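Local atomic coordinates of similar to phosphinothricin acetyltransferase (Bacillus subtilis, PDB entry 1VHS), a protein that probably confers resistance to the herbicide phosphinothricin by transferring an acetyl group to it from acetyl-CoA. Residues P145-M150 and Y155-L160; E14-I19 and L54-D59; E105-A110 and E134-A139; M42-G47 and W67-T72. All blocks are in the same frame, centred on the assembly; numbering follows the deposited sequence.

Contact 1 (P145-M150 and Y155-L160); sequences PGIAEM and YDLKIL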
loop_
_atom_site.group_PDB
_atom_site.type_symbol
_atom_site.label_atom_id
_atom_site.label_comp_id
_atom_site.label_asym_id
_atom_site.label_seq_id
_atom_site.Cartn_x
_atom_site.Cartn_y
_atom_site.Cartn_z
ATOM N N PRO A 145 14.544 -0.103 -13.650
ATOM C CA PRO A 145 14.079 -0.479 -14.986
ATOM C C PRO A 145 13.844 -1.949 -15.294
ATOM O O PRO A 145 14.721 -2.790 -15.104
ATOM C CB PRO A 145 15.126 0.156 -15.902
ATOM C CG PRO A 145 16.381 0.030 -15.111
ATOM C CD PRO A 145 15.941 0.376 -13.690
ATOM N N GLY A 146 12.635 -2.233 -15.767
ATOM C CA GLY A 146 12.239 -3.584 -16.139
ATOM C C GLY A 146 12.537 -4.727 -15.186
ATOM O O GLY A 146 12.745 -5.853 -15.640
ATOM N N ILE A 147 12.542 -4.477 -13.878
ATOM C CA ILE A 147 12.832 -5.543 -12.926
ATOM C C ILE A 147 11.621 -6.425 -12.633
ATOM O O ILE A 147 11.739 -7.472 -11.995
ATOM C CB ILE A 147 13.385 -4.990 -11.589
ATOM C CG1 ILE A 147 12.317 -4.160 -10.873
ATOM C CG2 ILE A 147 14.638 -4.168 -11.850
ATOM C CD1 ILE A 147 12.652 -3.894 -9.414
ATOM N N ALA A 148 10.454 -5.991 -13.087
ATOM C CA ALA A 148 9.235 -6.759 -12.897
ATOM C C ALA A 148 8.821 -7.329 -14.250
ATOM O O ALA A 148 8.721 -6.596 -15.231
ATOM C CB ALA A 148 8.131 -5.867 -12.350
ATOM N N GLU A 149 8.591 -8.634 -14.306
ATOM C CA GLU A 149 8.173 -9.262 -15.554
ATOM C C GLU A 149 6.828 -9.942 -15.377
ATOM O O GLU A 149 6.670 -10.775 -14.491
ATOM C CB GLU A 149 9.191 -10.304 -16.013
ATOM C CG GLU A 149 8.812 -10.953 -17.338
ATOM C CD GLU A 149 9.755 -12.066 -17.742
ATOM O OE1 GLU A 149 10.973 -11.809 -17.841
ATOM O OE2 GLU A 149 9.274 -13.198 -17.963
HETATM N N MSE A 150 5.871 -9.583 -16.225
HETATM C CA MSE A 150 4.536 -10.171 -16.184
HETATM C C MSE A 150 3.982 -10.292 -17.602
HETATM O O MSE A 150 4.062 -9.347 -18.392
HETATM C CB MSE A 150 3.597 -9.303 -15.344
HETATM C CG MSE A 150 4.083 -9.057 -13.929
HETATM SE SE MSE A 150 2.771 -8.120 -12.876
HETATM C CE MSE A 150 3.148 -6.316 -13.452
ATOM N N TYR A 155 8.319 -4.435 -16.702
ATOM C CA TYR A 155 7.795 -3.213 -16.103
ATOM C C TYR A 155 8.808 -2.540 -15.182
ATOM O O TYR A 155 9.613 -3.208 -14.549
ATOM C CB TYR A 155 6.545 -3.532 -15.283
ATOM C CG TYR A 155 5.414 -4.144 -16.070
ATOM C CD1 TYR A 155 5.466 -5.471 -16.501
ATOM C CD2 TYR A 155 4.285 -3.394 -16.383
ATOM C CE1 TYR A 155 4.412 -6.031 -17.225
ATOM C CE2 TYR A 155 3.231 -3.942 -17.101
ATOM C CZ TYR A 155 3.299 -5.259 -17.519
ATOM O OH TYR A 155 2.245 -5.794 -18.222
ATOM N N ASP A 156 8.733 -1.216 -15.102
ATOM C CA ASP A 156 9.619 -0.429 -14.254
ATOM C C ASP A 156 8.990 -0.234 -12.878
ATOM O O ASP A 156 7.769 -0.103 -12.757
ATOM C CB ASP A 156 9.831 0.971 -14.850
ATOM C CG ASP A 156 10.628 0.965 -16.138
ATOM O OD1 ASP A 156 10.730 2.051 -16.750
ATOM O OD2 ASP A 156 11.153 -0.094 -16.537
ATOM N N LEU A 157 9.819 -0.208 -11.842
ATOM C CA LEU A 157 9.312 0.044 -10.501
ATOM C C LEU A 157 9.884 1.380 -10.049
ATOM O O LEU A 157 11.101 1.569 -10.033
ATOM C CB LEU A 157 9.757 -1.045 -9.521
ATOM C CG LEU A 157 9.215 -0.837 -8.099
ATOM C CD1 LEU A 157 7.689 -1.027 -8.102
ATOM C CD2 LEU A 157 9.877 -1.825 -7.144
ATOM N N LYS A 158 9.010 2.324 -9.720
ATOM C CA LYS A 158 9.470 3.608 -9.230
ATOM C C LYS A 158 9.333 3.628 -7.718
ATOM O O LYS A 158 8.391 3.057 -7.158
ATOM C CB LYS A 158 8.651 4.760 -9.822
ATOM C CG LYS A 158 9.115 5.194 -11.196
ATOM C CD LYS A 158 8.451 6.499 -11.622
ATOM C CE LYS A 158 9.039 6.990 -12.935
ATOM N NZ LYS A 158 8.618 8.388 -13.229
ATOM N N ILE A 159 10.289 4.263 -7.056
ATOM C CA ILE A 159 10.243 4.380 -5.608
ATOM C C ILE A 159 10.063 5.859 -5.303
ATOM O O ILE A 159 10.869 6.686 -5.734
ATOM C CB ILE A 159 11.554 3.915 -4.932
ATOM C CG1 ILE A 159 11.888 2.485 -5.360
ATOM C CG2 ILE A 159 11.404 3.978 -3.407
ATOM C CD1 ILE A 159 10.731 1.534 -5.278
ATOM N N LEU A 160 8.989 6.190 -4.593
ATOM C CA LEU A 160 8.728 7.573 -4.221
ATOM C C LEU A 160 8.925 7.676 -2.725
ATOM O O LEU A 160 8.582 6.756 -1.974
ATOM C CB LEU A 160 7.297 7.975 -4.589
ATOM C CG LEU A 160 7.059 8.479 -6.016
ATOM C CD1 LEU A 160 7.538 7.475 -7.037
ATOM C CD2 LEU A 160 5.571 8.760 -6.189
#
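The amide N of Tyr155 gives a short hydrogen bond, 2.6 Å, to Ala148 O, and Tyr155 O accepts in return from Ala148 N at 3.3 Å, so the two residues form an antiparallel hydrogen-bonded pair. Tyr155 O also receives a CA-H...O contact from Gly146 CA (3.1 Å). Gly146 itself gives its N-H to Asp156 OD2 at 2.7 Å; the carboxylate is met on its anti side, 25° out of plane. Asp156 CB starts out away from the partner strand, but CG, anti to the carbonyl carbon (chi1 -68°), brings the oxygen back to this amide. Glycine suits a corner with positive phi, where the chain changes direction.

Beyond the pair, the Tyr155 ring receives Met150, present as selenomethionine. Its CE sits over the middle of one ring face, 3.9 Å from the centroid, a CH-pi contact; the selenium stands farther off above the same face, a Met-aromatic arrangement. The bend at chi3 (-82°) folds this methyl over the ring, while Ala148 O and Met150 O lie at the ring edge. Ile147 CD1 meets Leu157 CB at 4.1 Å, an apolar touch near the surface. Ile147 and Ala148 both face the single residue Tyr155, which makes this a classic beta bulge in the hairpin of strands 139-150 and 153-163 at the edge of the acetyltransferase sheet.

Contact 2 (E14-I19 and L54-D59); sequences EAVVAI and LYVAED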
loop_
_atom_site.group_PDB
_atom_site.type_symbol
_atom_site.label_atom_id
_atom_site.label_comp_id
_atom_site.label_asym_id
_atom_site.label_seq_id
_atom_site.Cartn_x
_atom_site.Cartn_y
_atom_site.Cartn_z
ATOM N N GLU A 14 -9.451 -12.405 4.833
ATOM C CA GLU A 14 -10.191 -12.807 3.639
ATOM C C GLU A 14 -10.501 -11.626 2.713
ATOM O O GLU A 14 -10.255 -11.689 1.502
ATOM C CB GLU A 14 -11.491 -13.522 4.059
ATOM C CG GLU A 14 -12.596 -13.538 3.011
ATOM C CD GLU A 14 -13.407 -12.256 3.004
ATOM O OE1 GLU A 14 -14.046 -11.949 4.032
ATOM O OE2 GLU A 14 -13.407 -11.553 1.971
ATOM N N ALA A 15 -11.033 -10.550 3.283
ATOM C CA ALA A 15 -11.376 -9.361 2.508
ATOM C C ALA A 15 -10.126 -8.639 1.997
ATOM O O ALA A 15 -10.127 -8.088 0.899
ATOM C CB ALA A 15 -12.207 -8.414 3.358
ATOM N N VAL A 16 -9.070 -8.639 2.805
ATOM C CA VAL A 16 -7.815 -7.981 2.441
ATOM C C VAL A 16 -7.211 -8.666 1.218
ATOM O O VAL A 16 -6.769 -8.001 0.282
ATOM C CB VAL A 16 -6.807 -8.013 3.624
ATOM C CG1 VAL A 16 -5.427 -7.559 3.169
ATOM C CG2 VAL A 16 -7.299 -7.103 4.746
ATOM N N VAL A 17 -7.204 -9.997 1.225
ATOM C CA VAL A 17 -6.667 -10.755 0.100
ATOM C C VAL A 17 -7.560 -10.595 -1.124
ATOM O O VAL A 17 -7.075 -10.489 -2.252
ATOM C CB VAL A 17 -6.543 -12.256 0.448
ATOM C CG1 VAL A 17 -6.177 -13.057 -0.798
ATOM C CG2 VAL A 17 -5.490 -12.440 1.518
ATOM N N ALA A 18 -8.870 -10.581 -0.904
ATOM C CA ALA A 18 -9.816 -10.421 -1.997
ATOM C C ALA A 18 -9.573 -9.090 -2.711
ATOM O O ALA A 18 -9.566 -9.031 -3.942
ATOM C CB ALA A 18 -11.244 -10.482 -1.468
ATOM N N ILE A 19 -9.377 -8.025 -1.937
ATOM C CA ILE A 19 -9.124 -6.705 -2.508
ATOM C C ILE A 19 -7.816 -6.760 -3.294
ATOM O O ILE A 19 -7.718 -6.237 -4.404
ATOM C CB ILE A 19 -9.027 -5.626 -1.405
ATOM C CG1 ILE A 19 -10.422 -5.374 -0.823
ATOM C CG2 ILE A 19 -8.405 -4.335 -1.967
ATOM C CD1 ILE A 19 -10.446 -4.410 0.341
ATOM N N LEU A 54 -1.589 -2.620 9.934
ATOM C CA LEU A 54 -2.409 -2.796 8.758
ATOM C C LEU A 54 -3.761 -2.235 9.166
ATOM O O LEU A 54 -4.335 -2.659 10.172
ATOM C CB LEU A 54 -2.556 -4.281 8.413
ATOM C CG LEU A 54 -3.504 -4.577 7.249
ATOM C CD1 LEU A 54 -2.966 -3.918 5.984
ATOM C CD2 LEU A 54 -3.632 -6.086 7.054
ATOM N N TYR A 55 -4.247 -1.256 8.413
ATOM C CA TYR A 55 -5.547 -0.659 8.686
ATOM C C TYR A 55 -6.498 -1.010 7.557
ATOM O O TYR A 55 -6.086 -1.115 6.407
ATOM C CB TYR A 55 -5.462 0.864 8.751
ATOM C CG TYR A 55 -4.619 1.409 9.871
ATOM C CD1 TYR A 55 -3.248 1.601 9.705
ATOM C CD2 TYR A 55 -5.186 1.731 11.101
ATOM C CE1 TYR A 55 -2.464 2.103 10.733
ATOM C CE2 TYR A 55 -4.405 2.233 12.142
ATOM C CZ TYR A 55 -3.047 2.415 11.951
ATOM O OH TYR A 55 -2.265 2.887 12.980
ATOM N N VAL A 56 -7.769 -1.193 7.882
ATOM C CA VAL A 56 -8.748 -1.466 6.849
ATOM C C VAL A 56 -9.737 -0.313 6.867
ATOM O O VAL A 56 -9.923 0.344 7.897
ATOM C CB VAL A 56 -9.493 -2.808 7.069
ATOM C CG1 VAL A 56 -8.536 -3.974 6.850
ATOM C CG2 VAL A 56 -10.079 -2.867 8.470
ATOM N N ALA A 57 -10.334 -0.047 5.715
ATOM C CA ALA A 57 -11.310 1.019 5.582
ATOM C C ALA A 57 -12.652 0.385 5.246
ATOM O O ALA A 57 -12.765 -0.393 4.290
ATOM C CB ALA A 57 -10.891 1.987 4.487
ATOM N N GLU A 58 -13.663 0.706 6.048
ATOM C CA GLU A 58 -15.002 0.166 5.846
ATOM C C GLU A 58 -15.909 1.171 5.166
ATOM O O GLU A 58 -15.843 2.366 5.449
ATOM C CB GLU A 58 -15.643 -0.222 7.185
ATOM C CG GLU A 58 -15.059 -1.449 7.866
ATOM C CD GLU A 58 -15.837 -1.840 9.112
ATOM O OE1 GLU A 58 -15.502 -2.876 9.727
ATOM O OE2 GLU A 58 -16.788 -1.115 9.477
ATOM N N ASP A 59 -16.750 0.683 4.260
ATOM C CA ASP A 59 -17.700 1.549 3.581
ATOM C C ASP A 59 -18.854 1.758 4.559
ATOM O O ASP A 59 -18.866 1.173 5.644
ATOM C CB ASP A 59 -18.215 0.899 2.287
ATOM C CG ASP A 59 -18.745 -0.509 2.503
ATOM O OD1 ASP A 59 -19.392 -0.761 3.539
ATOM O OD2 ASP A 59 -18.525 -1.368 1.622
#
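Leu54, the first residue of strand 54-58, turns its side chain toward helix 13-24 and brings CD2 to 4.5 Å from Val16 CG2. The approach is light, a van der Waals touch between two methyl groups. Leucine suits the place because its branch lies well out from the backbone and can span the gap between strand and helix; CG, anti to the backbone N (chi1 175°), carries CD2 out toward Val16. The side chain also touches Trp67 and Ser69 of the next strand.

Tyr55 comes next and, by the alternation of a strand, turns to the other face of the sheet, where it packs on Phe70 and on Leu5 and Leu7. Such alternation is what lets a sheet carry helices on both of its faces, and here it serves the layered alpha/beta architecture of the GNAT fold, with helix 13-24 covering one face of the mixed sheet.

Val56 faces the helix again. Its CG1, anti to the carbonyl carbon (chi1 -69°), lies 4.0 Å from the same Val16 CG2, and the two side chains cross at about a right angle. Their CA atoms are 7.9 Å apart, a spacing that short, beta-branched side chains can bridge. One methyl of Val16 therefore meets both Leu54 and Val56, and all three residues are buried. Val16 also touches Trp44 of helix 42-46.

Farther along, Ala57 packs on Leu5 of the neighbouring strand 4-7, and Glu58 makes a salt bridge through OE1 to Arg6 NE of that strand.

Contact 3 (E105-A110 and E134-A139); sequences EALRIA and EKHGFA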
loop_
_atom_site.group_PDB
_atom_site.type_symbol
_atom_site.label_atom_id
_atom_site.label_comp_id
_atom_site.label_asym_id
_atom_site.label_seq_id
_atom_site.Cartn_x
_atom_site.Cartn_y
_atom_site.Cartn_z
ATOM N N GLU A 105 -4.933 9.947 5.215
ATOM C CA GLU A 105 -4.995 9.279 6.513
ATOM C C GLU A 105 -3.672 8.593 6.840
ATOM O O GLU A 105 -3.212 8.632 7.977
ATOM C CB GLU A 105 -6.129 8.251 6.534
ATOM C CG GLU A 105 -7.515 8.876 6.551
ATOM C CD GLU A 105 -7.585 10.102 7.455
ATOM O OE1 GLU A 105 -7.358 9.964 8.675
ATOM O OE2 GLU A 105 -7.854 11.211 6.944
ATOM N N ALA A 106 -3.063 7.961 5.845
ATOM C CA ALA A 106 -1.786 7.295 6.065
ATOM C C ALA A 106 -0.770 8.322 6.563
ATOM O O ALA A 106 -0.012 8.062 7.502
ATOM C CB ALA A 106 -1.292 6.646 4.763
ATOM N N LEU A 107 -0.777 9.499 5.944
ATOM C CA LEU A 107 0.149 10.567 6.309
ATOM C C LEU A 107 -0.123 11.184 7.679
ATOM O O LEU A 107 0.794 11.674 8.336
ATOM C CB LEU A 107 0.153 11.654 5.224
ATOM C CG LEU A 107 0.831 11.246 3.906
ATOM C CD1 LEU A 107 0.540 12.279 2.817
ATOM C CD2 LEU A 107 2.328 11.109 4.130
ATOM N N ARG A 108 -1.378 11.169 8.109
ATOM C CA ARG A 108 -1.722 11.696 9.422
ATOM C C ARG A 108 -1.200 10.711 10.462
ATOM O O ARG A 108 -0.647 11.095 11.495
ATOM C CB ARG A 108 -3.245 11.829 9.563
ATOM C CG ARG A 108 -3.712 12.164 10.978
ATOM C CD ARG A 108 -5.237 12.257 11.073
ATOM N NE ARG A 108 -5.907 10.974 10.863
ATOM C CZ ARG A 108 -5.929 9.977 11.744
ATOM N NH1 ARG A 108 -6.568 8.850 11.457
ATOM N NH2 ARG A 108 -5.318 10.101 12.914
ATOM N N ILE A 109 -1.368 9.431 10.164
ATOM C CA ILE A 109 -0.956 8.361 11.059
ATOM C C ILE A 109 0.551 8.145 11.177
ATOM O O ILE A 109 1.074 8.006 12.280
ATOM C CB ILE A 109 -1.624 7.037 10.626
ATOM C CG1 ILE A 109 -3.125 7.103 10.923
ATOM C CG2 ILE A 109 -0.960 5.849 11.311
ATOM C CD1 ILE A 109 -3.900 5.876 10.452
ATOM N N ALA A 110 1.244 8.134 10.043
ATOM C CA ALA A 110 2.686 7.878 10.005
ATOM C C ALA A 110 3.559 8.524 11.086
ATOM O O ALA A 110 4.349 7.840 11.731
ATOM C CB ALA A 110 3.232 8.220 8.616
ATOM N N GLU A 134 2.799 12.528 -5.609
ATOM C CA GLU A 134 3.591 13.729 -5.833
ATOM C C GLU A 134 2.890 14.995 -5.354
ATOM O O GLU A 134 3.545 15.984 -5.052
ATOM C CB GLU A 134 3.980 13.849 -7.315
ATOM C CG GLU A 134 5.086 12.882 -7.710
ATOM C CD GLU A 134 5.415 12.920 -9.193
ATOM O OE1 GLU A 134 5.783 14.001 -9.697
ATOM O OE2 GLU A 134 5.307 11.867 -9.852
ATOM N N LYS A 135 1.564 14.962 -5.272
ATOM C CA LYS A 135 0.824 16.125 -4.790
ATOM C C LYS A 135 0.936 16.171 -3.275
ATOM O O LYS A 135 0.692 17.209 -2.662
ATOM C CB LYS A 135 -0.656 16.040 -5.180
ATOM C CG LYS A 135 -0.937 16.251 -6.659
ATOM C CD LYS A 135 -2.430 16.169 -6.928
ATOM C CE LYS A 135 -2.754 16.343 -8.407
ATOM N NZ LYS A 135 -4.205 16.125 -8.658
ATOM N N HIS A 136 1.304 15.041 -2.673
ATOM C CA HIS A 136 1.436 14.968 -1.226
ATOM C C HIS A 136 2.861 14.938 -0.673
ATOM O O HIS A 136 3.124 14.326 0.363
ATOM C CB HIS A 136 0.633 13.783 -0.681
ATOM C CG HIS A 136 -0.850 13.996 -0.712
ATOM N ND1 HIS A 136 -1.641 13.619 -1.777
ATOM C CD2 HIS A 136 -1.687 14.555 0.195
ATOM C CE1 HIS A 136 -2.899 13.931 -1.524
ATOM N NE2 HIS A 136 -2.954 14.502 -0.334
ATOM N N GLY A 137 3.782 15.593 -1.372
ATOM C CA GLY A 137 5.146 15.684 -0.884
ATOM C C GLY A 137 6.139 14.602 -1.258
ATOM O O GLY A 137 7.310 14.686 -0.883
ATOM N N PHE A 138 5.690 13.588 -1.983
ATOM C CA PHE A 138 6.601 12.524 -2.383
ATOM C C PHE A 138 7.379 12.931 -3.626
ATOM O O PHE A 138 6.860 13.643 -4.486
ATOM C CB PHE A 138 5.835 11.230 -2.664
ATOM C CG PHE A 138 5.326 10.546 -1.433
ATOM C CD1 PHE A 138 4.209 11.036 -0.758
ATOM C CD2 PHE A 138 5.967 9.410 -0.938
ATOM C CE1 PHE A 138 3.737 10.400 0.394
ATOM C CE2 PHE A 138 5.503 8.769 0.207
ATOM C CZ PHE A 138 4.382 9.266 0.876
ATOM N N ALA A 139 8.632 12.488 -3.695
ATOM C CA ALA A 139 9.509 12.755 -4.834
ATOM C C ALA A 139 10.043 11.408 -5.319
ATOM O O ALA A 139 10.152 10.462 -4.537
ATOM C CB ALA A 139 10.667 13.640 -4.406
#
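Leu107, His136 and Phe138 carry this contact in the GNAT fold between helix 98-109, which begins at predicted acetyl-CoA-binding residues, and the loop that follows helix 127-135. Leu107 gives most: its side chain points from the helix toward the loop, and with chi2 at 169° its CD1 is fully extended from CA. That methyl rests against His136 CB at 3.8 Å and also lies obliquely near the imidazole ring. The other branch, CD2, comes within 4.1 Å of Phe138 CE1, again obliquely to the ring. The forked end of leucine thus meets two residues at once.

His136 presents its aliphatic CB to the leucine, while its polar ND1 is hydrogen-bonded to Leu132 O, one turn back in helix 127-135. Phe138 is buried; its ring meets Phe133 edge-to-face and packs on Leu160. Gly137 between them has phi 89°, a conformation readily open to glycine, which lets the chain turn sharply after the helix and set both neighbours beside Leu107.

Every touch across the two segments is carbon against carbon or a long approach to a carbonyl, without a hydrogen bond or salt bridge, so helix and loop are matched by shape and van der Waals contact rather than directional bonds.

Contact 4 (M42-G47 and W67-T72); sequences MEWFSG and WISFET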
loop_
_atom_site.group_PDB
_atom_site.type_symbol
_atom_site.label_atom_id
_atom_site.label_comp_id
_atom_site.label_asym_id
_atom_site.label_seq_id
_atom_site.Cartn_x
_atom_site.Cartn_y
_atom_site.Cartn_z
HETATM N N MSE A 42 -0.825 -15.300 5.208
HETATM C CA MSE A 42 -0.985 -15.324 6.657
HETATM C C MSE A 42 0.244 -14.776 7.375
HETATM O O MSE A 42 0.121 -14.082 8.384
HETATM C CB MSE A 42 -1.268 -16.750 7.137
HETATM C CG MSE A 42 -1.471 -16.867 8.642
HETATM SE SE MSE A 42 -2.877 -15.714 9.305
HETATM C CE MSE A 42 -2.464 -15.784 11.190
ATOM N N GLU A 43 1.428 -15.093 6.857
ATOM C CA GLU A 43 2.672 -14.618 7.458
ATOM C C GLU A 43 2.754 -13.098 7.390
ATOM O O GLU A 43 2.963 -12.429 8.399
ATOM C CB GLU A 43 3.880 -15.228 6.739
ATOM C CG GLU A 43 4.058 -16.715 6.981
ATOM C CD GLU A 43 4.353 -17.042 8.433
ATOM O OE1 GLU A 43 4.497 -18.241 8.757
ATOM O OE2 GLU A 43 4.443 -16.103 9.255
ATOM N N TRP A 44 2.593 -12.566 6.185
ATOM C CA TRP A 44 2.632 -11.130 5.957
ATOM C C TRP A 44 1.629 -10.428 6.865
ATOM O O TRP A 44 1.940 -9.419 7.501
ATOM C CB TRP A 44 2.295 -10.842 4.494
ATOM C CG TRP A 44 1.996 -9.410 4.204
ATOM C CD1 TRP A 44 2.894 -8.393 4.047
ATOM C CD2 TRP A 44 0.698 -8.828 4.048
ATOM N NE1 TRP A 44 2.234 -7.212 3.801
ATOM C CE2 TRP A 44 0.883 -7.451 3.797
ATOM C CE3 TRP A 44 -0.608 -9.338 4.097
ATOM C CZ2 TRP A 44 -0.187 -6.575 3.596
ATOM C CZ3 TRP A 44 -1.675 -8.465 3.897
ATOM C CH2 TRP A 44 -1.456 -7.098 3.649
ATOM N N PHE A 45 0.422 -10.978 6.921
ATOM C CA PHE A 45 -0.647 -10.418 7.732
ATOM C C PHE A 45 -0.253 -10.313 9.200
ATOM O O PHE A 45 -0.295 -9.232 9.785
ATOM C CB PHE A 45 -1.905 -11.276 7.598
ATOM C CG PHE A 45 -3.137 -10.634 8.163
ATOM C CD1 PHE A 45 -3.723 -9.546 7.524
ATOM C CD2 PHE A 45 -3.710 -11.111 9.335
ATOM C CE1 PHE A 45 -4.867 -8.941 8.047
ATOM C CE2 PHE A 45 -4.854 -10.512 9.867
ATOM C CZ PHE A 45 -5.432 -9.425 9.219
ATOM N N SER A 46 0.132 -11.439 9.794
ATOM C CA SER A 46 0.527 -11.471 11.198
ATOM C C SER A 46 1.848 -10.746 11.434
ATOM O O SER A 46 2.223 -10.481 12.574
ATOM C CB SER A 46 0.641 -12.920 11.682
ATOM O OG SER A 46 -0.613 -13.575 11.614
ATOM N N GLY A 47 2.544 -10.424 10.351
ATOM C CA GLY A 47 3.817 -9.735 10.470
ATOM C C GLY A 47 3.707 -8.279 10.888
ATOM O O GLY A 47 4.711 -7.655 11.226
ATOM N N TRP A 67 -7.423 -1.039 2.120
ATOM C CA TRP A 67 -6.532 -1.176 3.255
ATOM C C TRP A 67 -5.226 -0.427 3.063
ATOM O O TRP A 67 -4.830 -0.123 1.935
ATOM C CB TRP A 67 -6.259 -2.653 3.603
ATOM C CG TRP A 67 -5.819 -3.577 2.486
ATOM C CD1 TRP A 67 -6.621 -4.352 1.699
ATOM C CD2 TRP A 67 -4.470 -3.897 2.117
ATOM N NE1 TRP A 67 -5.860 -5.143 0.874
ATOM C CE2 TRP A 67 -4.535 -4.884 1.109
ATOM C CE3 TRP A 67 -3.212 -3.448 2.547
ATOM C CZ2 TRP A 67 -3.391 -5.434 0.522
ATOM C CZ3 TRP A 67 -2.073 -3.995 1.965
ATOM C CH2 TRP A 67 -2.171 -4.979 0.963
ATOM N N ILE A 68 -4.591 -0.110 4.184
ATOM C CA ILE A 68 -3.317 0.607 4.211
ATOM C C ILE A 68 -2.369 -0.208 5.077
ATOM O O ILE A 68 -2.673 -0.513 6.231
ATOM C CB ILE A 68 -3.452 1.996 4.858
ATOM C CG1 ILE A 68 -4.548 2.808 4.173
ATOM C CG2 ILE A 68 -2.126 2.745 4.759
ATOM C CD1 ILE A 68 -4.819 4.133 4.874
ATOM N N SER A 69 -1.218 -0.555 4.521
ATOM C CA SER A 69 -0.243 -1.352 5.243
ATOM C C SER A 69 1.064 -0.597 5.416
ATOM O O SER A 69 1.568 -0.011 4.459
ATOM C CB SER A 69 0.028 -2.655 4.473
ATOM O OG SER A 69 1.163 -3.341 4.979
ATOM N N PHE A 70 1.592 -0.585 6.640
ATOM C CA PHE A 70 2.885 0.039 6.897
ATOM C C PHE A 70 3.825 -1.147 7.085
ATOM O O PHE A 70 3.523 -2.073 7.837
ATOM C CB PHE A 70 2.873 0.896 8.162
ATOM C CG PHE A 70 2.118 2.183 8.010
ATOM C CD1 PHE A 70 0.767 2.256 8.334
ATOM C CD2 PHE A 70 2.752 3.313 7.508
ATOM C CE1 PHE A 70 0.054 3.445 8.155
ATOM C CE2 PHE A 70 2.050 4.508 7.323
ATOM C CZ PHE A 70 0.698 4.573 7.647
ATOM N N GLU A 71 4.950 -1.136 6.386
ATOM C CA GLU A 71 5.889 -2.244 6.489
ATOM C C GLU A 71 7.304 -1.755 6.694
ATOM O O GLU A 71 7.646 -0.639 6.304
ATOM C CB GLU A 71 5.794 -3.108 5.233
ATOM C CG GLU A 71 4.455 -3.830 5.113
ATOM C CD GLU A 71 4.216 -4.412 3.739
ATOM O OE1 GLU A 71 5.126 -5.085 3.208
ATOM O OE2 GLU A 71 3.110 -4.204 3.192
ATOM N N THR A 72 8.123 -2.588 7.329
ATOM C CA THR A 72 9.514 -2.237 7.582
ATOM C C THR A 72 10.267 -2.203 6.265
ATOM O O THR A 72 9.908 -2.908 5.318
ATOM C CB THR A 72 10.197 -3.273 8.491
ATOM O OG1 THR A 72 10.192 -4.550 7.843
ATOM C CG2 THR A 72 9.471 -3.380 9.811
#
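An aromatic pair and one hydrogen bond join the short helix 42-46 to strand 64-72, which lies beneath it in the sheet; the axes of helix 42-46 and strand 67-72 run at 85°, closest approach 11.1 Å. The helix contributes Trp44 alone. Its CG stands anti to the backbone N (chi1 167°), and the indole reaches across to the strand.

Trp44 CH2 lies over a face of the Trp67 ring, 3.5 Å from Trp67 CH2. The six-membered rings are inclined at 56°, an oblique meeting rather than a stack. In the GNAT fold this strand crosses the central sheet next to strand 82-89, and Trp67 stacks on Tyr88, a predicted acetyl-CoA-binding residue.

Two positions on from each other, Trp67, Ser69 and Glu71 turn to the same face of the strand and present themselves to the Trp44 indole. At its edge Trp44 NE1 gives a nearly straight bond to Glu71 OE2, at 3.2 Å and in the indole plane, though arriving from above the carboxylate. Ser69 OG donates to Glu71 OE2 at 2.8 Å, on its anti side. A carboxylate suits this spot, since one oxygen takes two donors, and Ser69 OG is in turn bonded to His48 NE2.

In the fold
Contacts 2 and 4 are closely coupled: their centres lie 12 Å apart, strands 54-58 and 64-72 are neighbours in the sheet, and Val16 O makes a weak hydrogen bond with Trp67 NE1. Contact 3 lies on the other face, where Tyr55 OH comes to 3.6 Å from Ile109 CG2 and Ala106 packs on Ile68 and Phe70. Contact 1, whose centre is 25 Å from that of contact 2, occupies the far hairpin, yet its Leu160 packs on Phe138 of contact 3. The predicted acetyl-CoA site comes nearest to contacts 4 and 3, with the His136 side chain about 5 Å from that of Ser100; between side chains, Tyr88 is about 7 Å from Val16 and 9 Å from Leu157.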